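Local coordinates for serine proteinase inhibitor 1 (Myxoma virus, PDB 6BJ5) that inhibits serine proteases as a poxviral serpin and is important in the virulence of myxoma virus, at the interface of chains A and B. Sequence-based numbering; all coordinates share one arbitrary frame. Chains: chain A, Serine proteinase inhibitor 1; chain B, Serine proteinase inhibitor 1.

The interface of chains A and B. Residues chain A 31-32, 168, 175, 177; chain B 34-37.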
loop_
_atom_site.group_PDB
_atom_site.type_symbol
_atom_site.label_atom_id
_atom_site.label_comp_id
_atom_site.label_asym_id
_atom_site.label_seq_id
_atom_site.Cartn_x
_atom_site.Cartn_y
_atom_site.Cartn_z
ATOM N N ASP A 31 -13.130 -5.810 9.172
ATOM C CA ASP A 31 -13.243 -4.833 8.105
ATOM C C ASP A 31 -12.377 -5.252 6.923
ATOM O O ASP A 31 -11.605 -6.217 6.984
ATOM C CB ASP A 31 -12.843 -3.450 8.635
ATOM C CG ASP A 31 -13.313 -2.321 7.766
ATOM O OD1 ASP A 31 -13.954 -2.595 6.734
ATOM O OD2 ASP A 31 -13.062 -1.152 8.137
ATOM N N ASN A 32 -12.513 -4.503 5.841
ATOM C CA ASN A 32 -11.684 -4.674 4.661
ATOM C C ASN A 32 -10.612 -3.582 4.690
ATOM O O ASN A 32 -10.927 -2.389 4.795
ATOM C CB ASN A 32 -12.525 -4.568 3.398
ATOM C CG ASN A 32 -13.548 -5.691 3.250
ATOM O OD1 ASN A 32 -14.545 -5.513 2.579
ATOM N ND2 ASN A 32 -13.324 -6.819 3.890
ATOM N N PHE A 168 -20.746 -15.323 1.019
ATOM C CA PHE A 168 -19.408 -15.095 1.566
ATOM C C PHE A 168 -19.507 -15.249 3.076
ATOM O O PHE A 168 -20.225 -14.481 3.727
ATOM C CB PHE A 168 -18.909 -13.686 1.205
ATOM C CG PHE A 168 -17.455 -13.428 1.521
ATOM C CD1 PHE A 168 -16.483 -13.592 0.542
ATOM C CD2 PHE A 168 -17.068 -12.954 2.776
ATOM C CE1 PHE A 168 -15.140 -13.328 0.814
ATOM C CE2 PHE A 168 -15.734 -12.699 3.064
ATOM C CZ PHE A 168 -14.762 -12.884 2.077
ATOM N N TYR A 175 -22.686 -12.918 3.656
ATOM C CA TYR A 175 -22.913 -11.769 2.794
ATOM C C TYR A 175 -23.194 -12.262 1.393
ATOM O O TYR A 175 -22.883 -13.400 1.043
ATOM C CB TYR A 175 -21.704 -10.809 2.753
ATOM C CG TYR A 175 -21.342 -10.240 4.098
ATOM C CD1 TYR A 175 -21.777 -8.974 4.489
ATOM C CD2 TYR A 175 -20.558 -10.966 4.984
ATOM C CE1 TYR A 175 -21.435 -8.459 5.730
ATOM C CE2 TYR A 175 -20.215 -10.455 6.228
ATOM C CZ TYR A 175 -20.652 -9.211 6.594
ATOM O OH TYR A 175 -20.293 -8.717 7.828
ATOM N N VAL A 177 -22.105 -11.492 -2.286
ATOM C CA VAL A 177 -21.102 -10.745 -3.015
ATOM C C VAL A 177 -21.254 -11.105 -4.479
ATOM O O VAL A 177 -21.837 -12.126 -4.855
ATOM C CB VAL A 177 -19.664 -11.012 -2.544
ATOM C CG1 VAL A 177 -19.534 -10.758 -1.042
ATOM C CG2 VAL A 177 -19.260 -12.385 -2.919
ATOM N N ILE B 34 -9.685 -8.966 2.865
ATOM C CA ILE B 34 -11.114 -8.852 2.610
ATOM C C ILE B 34 -11.845 -9.837 3.518
ATOM O O ILE B 34 -11.790 -11.051 3.290
ATOM C CB ILE B 34 -11.404 -9.104 1.133
ATOM C CG1 ILE B 34 -10.843 -7.934 0.359
ATOM C CG2 ILE B 34 -12.864 -9.266 0.862
ATOM C CD1 ILE B 34 -10.873 -8.186 -1.061
ATOM N N THR B 35 -12.537 -9.319 4.540
ATOM C CA THR B 35 -13.230 -10.145 5.519
ATOM C C THR B 35 -14.749 -10.064 5.420
ATOM O O THR B 35 -15.439 -10.787 6.148
ATOM C CB THR B 35 -12.836 -9.732 6.951
ATOM O OG1 THR B 35 -13.309 -8.406 7.203
ATOM C CG2 THR B 35 -11.335 -9.764 7.173
ATOM N N LYS B 36 -15.298 -9.246 4.530
ATOM C CA LYS B 36 -16.732 -8.991 4.579
ATOM C C LYS B 36 -17.213 -8.459 3.245
ATOM O O LYS B 36 -16.429 -7.961 2.429
ATOM C CB LYS B 36 -17.096 -7.980 5.671
ATOM C CG LYS B 36 -16.542 -6.597 5.386
ATOM C CD LYS B 36 -16.954 -5.529 6.401
ATOM C CE LYS B 36 -18.465 -5.323 6.370
ATOM N NZ LYS B 36 -18.962 -4.494 7.501
ATOM N N GLY B 37 -18.522 -8.602 3.035
ATOM C CA GLY B 37 -19.232 -7.958 1.952
ATOM C C GLY B 37 -19.999 -6.743 2.429
ATOM O O GLY B 37 -19.764 -6.214 3.520
#
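A:Tyr175 lays one face of its ring against the backbone of B:Lys36 and B:Gly37, where the C-terminal fragment of this serpin leaves strand 27-34. The two chains are pieces of one serpin polypeptide, probably parted in the reactive loop, so this contact belongs to a single fold. B:Gly37 N sits 3.4 Å from A:Tyr175 CG, over the rim of the ring, and CA of the same glycine is 4.1 Å from A:Val177 CG1. B:Lys36 brings its CB to the phenol end of the tyrosine, 3.9 Å from CZ. A:Phe168, its CG anti to the backbone N (chi1 -170°), reaches toward the loop that follows strand 27-34; its CE2 lies 3.6 Å from B:Thr35 O and its CZ meets B:Ile34 O.

Farther out, B:Lys36 CG passes the side-chain amide of A:Asn32, and the chain then bends at chi3 (-64°), leaving NZ near the A:Asp31 carboxylate but not in contact with it. The amide as modelled sets A:Asn32 ND2 2.7 Å from B:Thr35 N, donor against donor, and OD1 3.1 Å from B:Lys36 O, acceptor against acceptor. Its orientation is therefore doubtful: exchanging O and N would give both pairs a donor and an acceptor. At the rim B:Thr35 OG1 donates to A:Asp31 O at 2.8 Å, from well above the carbonyl plane (64° out of it). On the chain A side, A:Asn32 N donates a hydrogen bond to A:Asp31 OD1 at 2.6 Å, from above the carboxylate plane, tethering that carboxylate to its own loop.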